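Local coordinates for protein twin-arginine translocation pathway signal (Rhodoferax ferrireducens, PDB 5IM2) that probably serves as the extracytoplasmic solute-binding component of a TRAP transporter, and holds a copurified benzoate in the cleft between its two lobes, at residues P116-G121 with K190-T195; F123-V128 with E341-R346; A140-C145 with L165-P170. All coordinates share one frame; numbering follows the deposited sequence.

Interaction 1 (P116-G121 with K190-T195); sequences PGYTAG and KMRGPT. With BEZ (benzoic acid), chain B.
With CG set opposite the carbonyl carbon (chi1 -79°), Tyr-118 sends its ring across toward Arg-192, whose CG lies trans to the backbone N (chi1 178°) and whose chain bends at chi2 before running out straight to the guanidinium. The two polar ends converge on the carboxylate of benzoic acid. Arg-192 holds it with a bidentate pair of hydrogen bonds: NH1 donates to BEZ O1 at 2.7 Å, and NH2 to BEZ O2 at 2.7 Å, both bonds close to straight. Tyr-118 OH donates to the same BEZ O2, also at 2.7 Å and near the plane of the ring, so this oxygen receives two bonds, which probably fixes the carboxylate's rotation. Pro-194 packs beside both groups: its CA lies over one guanidinium face, offset toward the rim, its CB approaches the carboxylate at 3.7 Å from BEZ O1, and its O meets the ring edge of Tyr-118 at CD1, 3.5 Å away. Farther from the ligand, Thr-195 CG2 packs 3.7 Å from Gly-117 CA, where a CB would collide with that methyl. Beyond the ligand, Arg-192 NH1 and NH2 also bond to Ala-230 O and Met-212 O. This is the anion-binding end of the pocket, where strand 190-193, beside strand 228-232, and the start of helix 196-205 meet the loop following strand 111-114.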
ATOM      1  N   PRO A 116       0.233   3.174  -6.422  1.00 18.56           N
ATOM      2  CA  PRO A 116      -0.303   4.119  -7.419  1.00 18.83           C
ATOM      3  C   PRO A 116      -0.240   5.577  -6.979  1.00 17.77           C
ATOM      4  O   PRO A 116       0.161   6.414  -7.787  1.00 19.74           O
ATOM      5  CB  PRO A 116      -1.745   3.627  -7.617  1.00 18.58           C
ATOM      6  CG  PRO A 116      -1.650   2.132  -7.305  1.00 19.16           C
ATOM      7  CD  PRO A 116      -0.695   2.059  -6.163  1.00 15.14           C
ATOM      8  N   GLY A 117      -0.578   5.881  -5.717  1.00 15.66           N
ATOM      9  CA  GLY A 117      -0.622   7.249  -5.213  1.00 15.70           C
ATOM     10  C   GLY A 117       0.736   7.901  -5.045  1.00 15.02           C
ATOM     11  O   GLY A 117       0.799   9.084  -4.721  1.00 17.45           O
ATOM     12  N   TYR A 118       1.833   7.164  -5.243  1.00 12.07           N
ATOM     13  CA  TYR A 118       3.123   7.843  -5.391  1.00 12.84           C
ATOM     14  C   TYR A 118       3.142   8.795  -6.590  1.00 18.96           C
ATOM     15  O   TYR A 118       3.996   9.683  -6.642  1.00 21.15           O
ATOM     16  CB  TYR A 118       4.247   6.818  -5.566  1.00 18.96           C
ATOM     17  CG  TYR A 118       4.753   6.115  -4.312  1.00 13.05           C
ATOM     18  CD1 TYR A 118       4.253   6.395  -3.035  1.00 13.06           C
ATOM     19  CD2 TYR A 118       5.729   5.113  -4.420  1.00 16.06           C
ATOM     20  CE1 TYR A 118       4.748   5.729  -1.897  1.00 15.25           C
ATOM     21  CE2 TYR A 118       6.227   4.471  -3.321  1.00 17.80           C
ATOM     22  CZ  TYR A 118       5.754   4.773  -2.047  1.00 13.59           C
ATOM     23  OH  TYR A 118       6.307   4.095  -0.975  1.00 19.04           O
ATOM     24  N   THR A 119       2.223   8.635  -7.540  1.00 19.66           N
ATOM     25  CA  THR A 119       2.074   9.525  -8.695  1.00 29.22           C
ATOM     26  C   THR A 119       0.759  10.287  -8.514  1.00 28.32           C
ATOM     27  O   THR A 119      -0.313   9.758  -8.811  1.00 26.00           O
ATOM     28  CB  THR A 119       2.083   8.723  -9.994  1.00 41.60           C
ATOM     29  OG1 THR A 119       3.034   7.657  -9.898  1.00 50.13           O
ATOM     30  CG2 THR A 119       2.448   9.601 -11.164  1.00 58.77           C
ATOM     31  N   ALA A 120       0.855  11.527  -8.036  1.00 35.20           N
ATOM     32  CA  ALA A 120      -0.265  12.387  -7.647  1.00 44.45           C
ATOM     33  C   ALA A 120      -1.421  12.411  -8.649  1.00 34.77           C
ATOM     34  O   ALA A 120      -1.234  12.717  -9.826  1.00 35.49           O
ATOM     35  CB  ALA A 120       0.276  13.807  -7.459  1.00 64.65           C
ATOM     36  N   GLY A 121      -2.630  12.109  -8.167  1.00 39.81           N
ATOM     37  CA  GLY A 121      -3.844  12.204  -8.967  1.00 32.76           C
ATOM     38  C   GLY A 121      -3.889  11.446 -10.289  1.00 33.66           C
ATOM     39  O   GLY A 121      -4.801  11.663 -11.089  1.00 29.78           O
ATOM     40  N   LYS A 190       5.027  17.670  11.796  1.00 19.96           N
ATOM     41  CA  LYS A 190       5.309  17.344  10.401  1.00 17.86           C
ATOM     42  C   LYS A 190       5.287  15.829  10.245  1.00 18.65           C
ATOM     43  O   LYS A 190       6.204  15.144  10.693  1.00 18.58           O
ATOM     44  CB  LYS A 190       6.660  17.923   9.982  1.00 19.59           C
ATOM     45  CG  LYS A 190       6.686  19.428   9.847  1.00 22.73           C
ATOM     46  CD  LYS A 190       8.089  19.929   9.572  1.00 32.92           C
ATOM     47  CE  LYS A 190       9.084  19.532  10.685  1.00 51.93           C
ATOM     48  NZ  LYS A 190      10.410  20.234  10.586  1.00 60.10           N
ATOM     49  N   MET A 191       4.237  15.307   9.603  1.00 17.13           N
ATOM     50  CA  MET A 191       3.967  13.875   9.511  1.00 16.89           C
ATOM     51  C   MET A 191       3.960  13.420   8.061  1.00 17.92           C
ATOM     52  O   MET A 191       3.202  13.948   7.245  1.00 17.01           O
ATOM     53  CB  MET A 191       2.622  13.546  10.154  1.00 13.84           C
ATOM     54  CG  MET A 191       2.609  13.755  11.659  1.00 27.88           C
ATOM     55  SD  MET A 191       3.727  12.647  12.586  1.00 24.31           S
ATOM     56  CE  MET A 191       2.977  11.059  12.225  1.00 19.16           C
ATOM     57  N   ARG A 192       4.730  12.375   7.770  1.00 15.94           N
ATOM     58  CA  ARG A 192       4.769  11.792   6.431  1.00 17.68           C
ATOM     59  C   ARG A 192       3.574  10.880   6.172  1.00 15.90           C
ATOM     60  O   ARG A 192       3.193  10.061   7.025  1.00 15.08           O
ATOM     61  CB  ARG A 192       6.061  10.989   6.237  1.00 17.21           C
ATOM     62  CG  ARG A 192       6.185  10.290   4.904  1.00 16.47           C
ATOM     63  CD  ARG A 192       5.562   8.870   4.908  1.00 16.35           C
ATOM     64  NE  ARG A 192       5.739   8.244   3.610  1.00 18.94           N
ATOM     65  CZ  ARG A 192       5.341   7.010   3.306  1.00 14.83           C
ATOM     66  NH1 ARG A 192       4.719   6.240   4.215  1.00 15.51           N
ATOM     67  NH2 ARG A 192       5.563   6.556   2.092  1.00 18.30           N
ATOM     68  N   GLY A 193       3.023  10.993   4.961  1.00 16.32           N
ATOM     69  CA  GLY A 193       2.124   9.992   4.429  1.00 15.54           C
ATOM     70  C   GLY A 193       2.543   9.583   3.030  1.00 18.30           C
ATOM     71  O   GLY A 193       3.280  10.296   2.337  1.00 14.49           O
ATOM     72  N   PRO A 194       2.040   8.438   2.564  1.00 13.34           N
ATOM     73  CA  PRO A 194       2.477   7.908   1.270  1.00 15.10           C
ATOM     74  C   PRO A 194       1.749   8.470   0.048  1.00 19.11           C
ATOM     75  O   PRO A 194       2.321   8.464  -1.048  1.00 21.27           O
ATOM     76  CB  PRO A 194       2.207   6.403   1.422  1.00 19.11           C
ATOM     77  CG  PRO A 194       1.014   6.334   2.385  1.00 14.62           C
ATOM     78  CD  PRO A 194       1.266   7.465   3.349  1.00 12.09           C
ATOM     79  N   THR A 195       0.504   8.929   0.219  1.00 17.07           N
ATOM     80  CA  THR A 195      -0.345   9.333  -0.893  1.00 14.69           C
ATOM     81  C   THR A 195      -1.183  10.546  -0.481  1.00 21.58           C
ATOM     82  O   THR A 195      -1.366  10.806   0.706  1.00 18.38           O
ATOM     83  CB  THR A 195      -1.285   8.218  -1.283  1.00 14.93           C
ATOM     84  OG1 THR A 195      -2.224   8.058  -0.210  1.00 21.82           O
ATOM     85  CG2 THR A 195      -0.530   6.914  -1.515  1.00 18.83           C
TER
HETATM   86  C   BEZ B 401       4.607   3.267   2.326  1.00 12.40           C
HETATM   87  O1  BEZ B 401       3.949   3.771   3.281  1.00 13.97           O
HETATM   88  O2  BEZ B 401       5.085   4.019   1.444  1.00 17.04           O
HETATM   89  C1  BEZ B 401       4.837   1.786   2.273  1.00 13.02           C
HETATM   90  C2  BEZ B 401       5.548   1.235   1.210  1.00 15.01           C
HETATM   91  C3  BEZ B 401       5.778  -0.142   1.200  1.00 15.09           C
HETATM   92  C4  BEZ B 401       5.280  -0.934   2.220  1.00 11.97           C
HETATM   93  C5  BEZ B 401       4.554  -0.385   3.259  1.00 16.58           C
HETATM   94  C6  BEZ B 401       4.330   0.996   3.285  1.00 16.22           C

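Interaction 2 (F123-V128 with E341-R346); sequences FPRIEV and EDMNQR
Apolar packing joins the segments, and Pro-124 carries most of it. Its CB touches Met-343 CE at 3.8 Å, and Met-343 SD rests 3.8 Å from Pro-124 O. Bends at chi2 (-50°) and chi3 (101°) curl the methionine back so that its sulfur and methyl, rather than its stem, reach the proline; SD also brushes Arg-125 CG. The Arg-346 guanidinium also lays one face over Pro-124 CB, offset toward its rim, with NE 3.9 Å from that carbon. Among charged contacts, Arg-346 NE donates to Asp-342 OD2 at 3.1 Å within its own segment, a salt bridge in the guanidinium plane that meets the carboxylate from above its plane. Asp-342 OD2 has a second mate in Arg-196, which also pairs with Glu-127 OE2, so this arginine probably offsets the like charges of the two acids. Arg-125 turns its own guanidinium to Asp-155 and Glu-156. An alanine in place of Arg-346 is likely to bare one flank of Pro-124 and leave Asp-342 with one cationic partner fewer. The arrangement is plain structural packing of the solute-binding protein fold, in which the last turn of helix 334-345 lies against the Pro-124 to Glu-127 part of the long connection between strand 111-114 and helix 138-152.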
ATOM      1  N   PHE A 123      -4.215   8.025 -10.470  1.00 20.23           N
ATOM      2  CA  PHE A 123      -5.094   6.867 -10.286  1.00 17.36           C
ATOM      3  C   PHE A 123      -6.151   7.213  -9.239  1.00 17.29           C
ATOM      4  O   PHE A 123      -6.131   6.717  -8.114  1.00 16.47           O
ATOM      5  CB  PHE A 123      -4.301   5.621  -9.896  1.00 19.99           C
ATOM      6  CG  PHE A 123      -3.186   5.312 -10.812  1.00 15.35           C
ATOM      7  CD1 PHE A 123      -3.435   4.787 -12.085  1.00 21.76           C
ATOM      8  CD2 PHE A 123      -1.866   5.573 -10.447  1.00 19.25           C
ATOM      9  CE1 PHE A 123      -2.395   4.502 -12.965  1.00 23.92           C
ATOM     10  CE2 PHE A 123      -0.832   5.284 -11.313  1.00 23.11           C
ATOM     11  CZ  PHE A 123      -1.092   4.735 -12.579  1.00 26.34           C
ATOM     12  N   PRO A 124      -7.102   8.086  -9.590  1.00 19.21           N
ATOM     13  CA  PRO A 124      -8.016   8.603  -8.569  1.00 18.17           C
ATOM     14  C   PRO A 124      -8.989   7.580  -8.028  1.00 16.87           C
ATOM     15  O   PRO A 124      -9.341   7.664  -6.849  1.00 16.29           O
ATOM     16  CB  PRO A 124      -8.746   9.731  -9.300  1.00 17.23           C
ATOM     17  CG  PRO A 124      -8.657   9.390 -10.743  1.00 22.32           C
ATOM     18  CD  PRO A 124      -7.310   8.727 -10.896  1.00 21.36           C
ATOM     19  N   ARG A 125      -9.465   6.626  -8.827  1.00 16.33           N
ATOM     20  CA  ARG A 125     -10.560   5.797  -8.317  1.00 16.40           C
ATOM     21  C   ARG A 125     -10.101   4.722  -7.324  1.00 17.46           C
ATOM     22  O   ARG A 125     -10.867   4.343  -6.423  1.00 14.56           O
ATOM     23  CB  ARG A 125     -11.301   5.155  -9.485  1.00 15.65           C
ATOM     24  CG  ARG A 125     -12.133   6.118 -10.266  1.00 16.07           C
ATOM     25  CD  ARG A 125     -12.585   5.536 -11.570  1.00 26.72           C
ATOM     26  NE  ARG A 125     -11.516   5.576 -12.542  1.00 20.97           N
ATOM     27  CZ  ARG A 125     -11.663   5.299 -13.835  1.00 28.78           C
ATOM     28  NH1 ARG A 125     -12.841   4.918 -14.320  1.00 31.69           N
ATOM     29  NH2 ARG A 125     -10.620   5.387 -14.640  1.00 30.19           N
ATOM     30  N   ILE A 126      -8.869   4.212  -7.451  1.00 16.41           N
ATOM     31  CA  ILE A 126      -8.418   3.188  -6.521  1.00 16.89           C
ATOM     32  C   ILE A 126      -8.227   3.758  -5.119  1.00 15.17           C
ATOM     33  O   ILE A 126      -8.164   3.010  -4.129  1.00 14.14           O
ATOM     34  CB  ILE A 126      -7.126   2.527  -7.035  1.00 16.01           C
ATOM     35  CG1 ILE A 126      -6.866   1.258  -6.240  1.00 17.33           C
ATOM     36  CG2 ILE A 126      -5.942   3.456  -6.956  1.00 16.97           C
ATOM     37  CD1 ILE A 126      -5.569   0.531  -6.644  1.00 27.47           C
ATOM     38  N   GLU A 127      -8.151   5.089  -5.015  1.00 19.88           N
ATOM     39  CA  GLU A 127      -7.927   5.770  -3.745  1.00 14.06           C
ATOM     40  C   GLU A 127      -9.047   5.569  -2.729  1.00 14.17           C
ATOM     41  O   GLU A 127      -8.860   5.917  -1.563  1.00 14.19           O
ATOM     42  CB  GLU A 127      -7.793   7.282  -3.949  1.00 24.01           C
ATOM     43  CG  GLU A 127      -6.613   7.808  -4.690  1.00 34.51           C
ATOM     44  CD  GLU A 127      -6.705   9.344  -4.846  1.00 34.76           C
ATOM     45  OE1 GLU A 127      -7.840   9.925  -4.814  1.00 27.15           O
ATOM     46  OE2 GLU A 127      -5.650   9.975  -5.006  1.00 41.67           O
ATOM     47  N   VAL A 128     -10.200   5.035  -3.137  1.00 18.91           N
ATOM     48  CA  VAL A 128     -11.298   4.810  -2.211  1.00 16.71           C
ATOM     49  C   VAL A 128     -10.828   3.938  -1.042  1.00 11.88           C
ATOM     50  O   VAL A 128     -11.331   4.049   0.085  1.00 17.11           O
ATOM     51  CB  VAL A 128     -12.491   4.198  -2.978  1.00 15.21           C
ATOM     52  CG1 VAL A 128     -12.196   2.776  -3.437  1.00 14.27           C
ATOM     53  CG2 VAL A 128     -13.760   4.291  -2.148  1.00 13.34           C
ATOM     54  N   GLU A 341     -16.881  14.035  -4.026  1.00 20.58           N
ATOM     55  CA  GLU A 341     -17.052  15.241  -4.826  1.00 26.57           C
ATOM     56  C   GLU A 341     -15.979  15.344  -5.913  1.00 20.18           C
ATOM     57  O   GLU A 341     -16.275  15.720  -7.059  1.00 26.96           O
ATOM     58  CB  GLU A 341     -17.035  16.442  -3.887  1.00 32.07           C
ATOM     59  CG  GLU A 341     -17.436  17.757  -4.512  1.00 74.71           C
ATOM     60  CD  GLU A 341     -17.709  18.832  -3.473  1.00102.11           C
ATOM     61  OE1 GLU A 341     -17.434  18.581  -2.278  1.00114.42           O
ATOM     62  OE2 GLU A 341     -18.202  19.922  -3.845  1.00105.55           O
ATOM     63  N   ASP A 342     -14.728  15.003  -5.582  1.00 19.29           N
ATOM     64  CA  ASP A 342     -13.653  15.002  -6.577  1.00 20.27           C
ATOM     65  C   ASP A 342     -13.920  13.995  -7.692  1.00 19.13           C
ATOM     66  O   ASP A 342     -13.625  14.274  -8.867  1.00 26.80           O
ATOM     67  CB  ASP A 342     -12.310  14.705  -5.910  1.00 20.38           C
ATOM     68  CG  ASP A 342     -11.161  14.850  -6.861  1.00 29.12           C
ATOM     69  OD1 ASP A 342     -11.142  15.852  -7.610  1.00 46.66           O
ATOM     70  OD2 ASP A 342     -10.276  13.973  -6.880  1.00 30.78           O
ATOM     71  N   MET A 343     -14.443  12.806  -7.349  1.00 20.71           N
ATOM     72  CA  MET A 343     -14.759  11.821  -8.389  1.00 19.04           C
ATOM     73  C   MET A 343     -15.877  12.335  -9.296  1.00 19.97           C
ATOM     74  O   MET A 343     -15.827  12.165 -10.517  1.00 21.36           O
ATOM     75  CB  MET A 343     -15.157  10.481  -7.771  1.00 21.00           C
ATOM     76  CG  MET A 343     -14.029   9.750  -6.992  1.00 21.88           C
ATOM     77  SD  MET A 343     -12.449   9.580  -7.861  1.00 21.78           S
ATOM     78  CE  MET A 343     -11.581  10.912  -7.034  1.00 25.08           C
ATOM     79  N   ASN A 344     -16.905  12.948  -8.716  1.00 22.28           N
ATOM     80  CA  ASN A 344     -17.980  13.489  -9.536  1.00 21.17           C
ATOM     81  C   ASN A 344     -17.447  14.532 -10.511  1.00 23.08           C
ATOM     82  O   ASN A 344     -17.854  14.573 -11.680  1.00 24.54           O
ATOM     83  CB  ASN A 344     -19.061  14.124  -8.657  1.00 23.16           C
ATOM     84  CG  ASN A 344     -19.847  13.113  -7.843  1.00 24.71           C
ATOM     85  OD1 ASN A 344     -19.898  11.919  -8.160  1.00 24.34           O
ATOM     86  ND2 ASN A 344     -20.475  13.600  -6.781  1.00 28.60           N
ATOM     87  N   GLN A 345     -16.559  15.418 -10.040  1.00 22.79           N
ATOM     88  CA  GLN A 345     -15.981  16.412 -10.931  1.00 25.12           C
ATOM     89  C   GLN A 345     -15.127  15.783 -12.026  1.00 30.31           C
ATOM     90  O   GLN A 345     -14.927  16.410 -13.073  1.00 32.67           O
ATOM     91  CB  GLN A 345     -15.145  17.407 -10.126  1.00 32.84           C
ATOM     92  CG  GLN A 345     -15.980  18.436  -9.400  1.00 57.46           C
ATOM     93  CD  GLN A 345     -15.390  18.853  -8.067  1.00 79.35           C
ATOM     94  OE1 GLN A 345     -14.198  18.662  -7.809  1.00 87.21           O
ATOM     95  NE2 GLN A 345     -16.229  19.428  -7.209  1.00 87.29           N
ATOM     96  N   ARG A 346     -14.594  14.582 -11.796  1.00 22.13           N
ATOM     97  CA  ARG A 346     -13.821  13.869 -12.806  1.00 23.32           C
ATOM     98  C   ARG A 346     -14.699  13.077 -13.769  1.00 26.75           C
ATOM     99  O   ARG A 346     -14.166  12.410 -14.661  1.00 26.51           O
ATOM    100  CB  ARG A 346     -12.813  12.951 -12.126  1.00 23.06           C
ATOM    101  CG  ARG A 346     -11.752  13.714 -11.407  1.00 25.57           C
ATOM    102  CD  ARG A 346     -10.898  12.754 -10.628  1.00 27.60           C
ATOM    103  NE  ARG A 346      -9.840  13.396  -9.866  1.00 25.98           N
ATOM    104  CZ  ARG A 346      -8.597  13.576 -10.295  1.00 31.64           C
ATOM    105  NH1 ARG A 346      -8.222  13.162 -11.499  1.00 33.21           N
ATOM    106  NH2 ARG A 346      -7.720  14.167  -9.504  1.00 37.36           N
TER

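Interaction 3 (A140-C145 with L165-P170)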
ATOM      1  N   ALA A 140      -8.866  -9.543   2.951  1.00 14.13           N
ATOM      2  CA  ALA A 140     -10.217  -9.242   2.473  1.00 15.07           C
ATOM      3  C   ALA A 140     -10.256  -7.960   1.656  1.00 14.62           C
ATOM      4  O   ALA A 140     -10.855  -7.917   0.568  1.00 14.29           O
ATOM      5  CB  ALA A 140     -11.163  -9.185   3.676  1.00 14.97           C
ATOM      6  N   THR A 141      -9.616  -6.903   2.158  1.00 13.84           N
ATOM      7  CA  THR A 141      -9.637  -5.611   1.475  1.00 12.80           C
ATOM      8  C   THR A 141      -8.872  -5.654   0.156  1.00 11.71           C
ATOM      9  O   THR A 141      -9.226  -4.944  -0.799  1.00 13.01           O
ATOM     10  CB  THR A 141      -9.091  -4.547   2.426  1.00 13.39           C
ATOM     11  OG1 THR A 141      -9.844  -4.618   3.649  1.00 16.40           O
ATOM     12  CG2 THR A 141      -9.253  -3.155   1.858  1.00 14.41           C
ATOM     13  N   SER A 142      -7.779  -6.439   0.098  1.00 11.69           N
ATOM     14  CA  SER A 142      -7.097  -6.657  -1.174  1.00 13.99           C
ATOM     15  C   SER A 142      -7.996  -7.348  -2.190  1.00 15.61           C
ATOM     16  O   SER A 142      -7.963  -7.021  -3.378  1.00 13.18           O
ATOM     17  CB  SER A 142      -5.843  -7.510  -0.963  1.00 13.01           C
ATOM     18  OG  SER A 142      -4.871  -6.803  -0.193  1.00 14.09           O
ATOM     19  N   ARG A 143      -8.733  -8.376  -1.764  1.00 13.69           N
ATOM     20  CA  ARG A 143      -9.644  -9.037  -2.692  1.00 13.56           C
ATOM     21  C   ARG A 143     -10.679  -8.049  -3.205  1.00 14.79           C
ATOM     22  O   ARG A 143     -11.006  -8.033  -4.393  1.00 15.02           O
ATOM     23  CB  ARG A 143     -10.331 -10.210  -2.006  1.00 17.30           C
ATOM     24  CG  ARG A 143      -9.416 -11.340  -1.702  1.00 15.37           C
ATOM     25  CD  ARG A 143     -10.073 -12.372  -0.758  1.00 16.09           C
ATOM     26  NE  ARG A 143     -11.251 -13.002  -1.338  1.00 18.58           N
ATOM     27  CZ  ARG A 143     -11.254 -14.166  -1.972  1.00 23.82           C
ATOM     28  NH1 ARG A 143     -10.134 -14.852  -2.125  1.00 17.85           N
ATOM     29  NH2 ARG A 143     -12.398 -14.637  -2.476  1.00 23.36           N
ATOM     30  N   ALA A 144     -11.213  -7.232  -2.306  1.00 14.41           N
ATOM     31  CA  ALA A 144     -12.174  -6.194  -2.682  1.00 14.44           C
ATOM     32  C   ALA A 144     -11.590  -5.213  -3.681  1.00 15.29           C
ATOM     33  O   ALA A 144     -12.276  -4.784  -4.610  1.00 15.09           O
ATOM     34  CB  ALA A 144     -12.655  -5.458  -1.426  1.00 12.65           C
ATOM     35  N   CYS A 145     -10.324  -4.834  -3.495  1.00 13.04           N
ATOM     36  CA  CYS A 145      -9.660  -3.920  -4.420  1.00 15.47           C
ATOM     37  C   CYS A 145      -9.585  -4.519  -5.816  1.00 17.11           C
ATOM     38  O   CYS A 145      -9.883  -3.844  -6.811  1.00 15.72           O
ATOM     39  CB  CYS A 145      -8.262  -3.584  -3.893  1.00 19.83           C
ATOM     40  SG  CYS A 145      -7.442  -2.236  -4.762  1.00 20.63           S
ATOM     41  N   LEU A 165      -3.624  -6.478  -7.229  1.00 14.20           N
ATOM     42  CA  LEU A 165      -3.938  -5.247  -6.504  1.00 12.78           C
ATOM     43  C   LEU A 165      -4.107  -5.598  -5.034  1.00 16.94           C
ATOM     44  O   LEU A 165      -4.742  -6.607  -4.727  1.00 19.08           O
ATOM     45  CB  LEU A 165      -5.237  -4.604  -7.019  1.00 16.25           C
ATOM     46  CG  LEU A 165      -5.143  -4.019  -8.410  1.00 16.82           C
ATOM     47  CD1 LEU A 165      -6.544  -3.995  -9.012  1.00 19.46           C
ATOM     48  CD2 LEU A 165      -4.514  -2.610  -8.364  1.00 18.42           C
ATOM     49  N   GLN A 166      -3.555  -4.796  -4.119  1.00 14.05           N
ATOM     50  CA  GLN A 166      -3.600  -5.163  -2.705  1.00 13.64           C
ATOM     51  C   GLN A 166      -3.336  -3.952  -1.819  1.00 13.90           C
ATOM     52  O   GLN A 166      -3.016  -2.857  -2.296  1.00 16.43           O
ATOM     53  CB  GLN A 166      -2.616  -6.306  -2.413  1.00 15.45           C
ATOM     54  CG  GLN A 166      -1.220  -6.117  -2.998  1.00 16.99           C
ATOM     55  CD  GLN A 166      -0.098  -6.033  -1.976  1.00 17.34           C
ATOM     56  OE1 GLN A 166       1.050  -6.203  -2.317  1.00 18.05           O
ATOM     57  NE2 GLN A 166      -0.415  -5.727  -0.757  1.00 14.58           N
ATOM     58  N   VAL A 167      -3.592  -4.150  -0.530  1.00 12.74           N
ATOM     59  CA  VAL A 167      -3.379  -3.150   0.509  1.00 14.90           C
ATOM     60  C   VAL A 167      -2.460  -3.755   1.568  1.00 13.30           C
ATOM     61  O   VAL A 167      -2.217  -4.966   1.582  1.00 15.98           O
ATOM     62  CB  VAL A 167      -4.690  -2.656   1.141  1.00 14.30           C
ATOM     63  CG1 VAL A 167      -5.594  -2.090   0.054  1.00 13.95           C
ATOM     64  CG2 VAL A 167      -5.357  -3.791   1.939  1.00 15.42           C
ATOM     65  N   HIS A 168      -1.937  -2.902   2.454  1.00 16.17           N
ATOM     66  CA  HIS A 168      -1.162  -3.371   3.592  1.00 14.25           C
ATOM     67  C   HIS A 168      -2.001  -3.404   4.887  1.00 14.22           C
ATOM     68  O   HIS A 168      -3.206  -3.159   4.890  1.00 15.79           O
ATOM     69  CB  HIS A 168       0.154  -2.570   3.725  1.00 12.95           C
ATOM     70  CG  HIS A 168       0.024  -1.087   3.997  1.00 14.62           C
ATOM     71  ND1 HIS A 168      -0.683  -0.562   5.066  1.00 11.58           N
ATOM     72  CD2 HIS A 168       0.597  -0.027   3.374  1.00 12.82           C
ATOM     73  CE1 HIS A 168      -0.581   0.762   5.050  1.00 13.67           C
ATOM     74  NE2 HIS A 168       0.220   1.113   4.056  1.00 14.58           N
ATOM     75  N   GLY A 169      -1.348  -3.795   6.006  1.00 15.29           N
ATOM     76  CA  GLY A 169      -2.010  -3.843   7.285  1.00 17.33           C
ATOM     77  C   GLY A 169      -2.342  -2.452   7.809  1.00 17.56           C
ATOM     78  O   GLY A 169      -2.029  -1.430   7.193  1.00 15.54           O
ATOM     79  N   PRO A 170      -2.987  -2.398   8.968  1.00 18.63           N
ATOM     80  CA  PRO A 170      -3.436  -1.093   9.483  1.00 14.27           C
ATOM     81  C   PRO A 170      -2.286  -0.122   9.695  1.00 15.52           C
ATOM     82  O   PRO A 170      -1.219  -0.480  10.203  1.00 16.93           O
ATOM     83  CB  PRO A 170      -4.122  -1.450  10.802  1.00 18.49           C
ATOM     84  CG  PRO A 170      -4.517  -2.907  10.640  1.00 27.98           C
ATOM     85  CD  PRO A 170      -3.441  -3.519   9.801  1.00 22.05           C
TER
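Ser-142 and Val-167 join helix 138-152 to strand 161-167, an edge strand of the five-stranded mixed sheet in one lobe of this solute-binding fold. The helix segment runs at 146° to the strand, with axes 6.4 Å apart, and the chains come nearest at Ser-142 and Gln-166. From Ser-142 the side chain starts at CB, which lies 3.7 Å from both CA and CB of Gln-166. Its tip, OG, placed opposite the carbonyl carbon by chi1 of -67°, accepts a nearly straight hydrogen bond from Val-167 N at 3.0 Å and lies 3.2 Å from Gln-166 CB. OG in turn bonds to Ala-138 O one helical turn back, so a single hydroxyl links the helix backbone to the strand's N-H. Flanking this bond are apolar contacts: Val-167 CG2 packs on Thr-141 CB at 3.8 Å, the side chains crossing at about a right angle, and Leu-165 CB meets Cys-145 SG. Thr-141 OG1 bonds to Asn-137 O. Gln-166 points away from the helix, its amide held by Trp-113 and Gln-299. Farther along, His-168 lines the benzoate pocket; its ND1 donates to Gly-169 O at 2.7 Å, in the carbonyl plane and on a lone pair.

Along the chain the segments come in the order 116-121, 123-128, 140-145, 165-170, 190-195 and 341-346, so interactions 1 and 2 cross and interaction 3 falls between the segments of both. The centres lie about 15 Å (1 and 2), 17 Å (1 and 3) and 18 Å (2 and 3) apart. One connection, from strand 111-114 to helix 138-152, supplies a segment to interactions 1 and 2. Pro-116 packs on Phe-123 where these meet, while Ile-126 reaches Leu-165 and Cys-145 of interaction 3. Interactions 1 and 3 do not touch, but Tyr-118, Arg-192 and His-168 line the same benzoate pocket, while interaction 2, which touches both, is not part of that pocket.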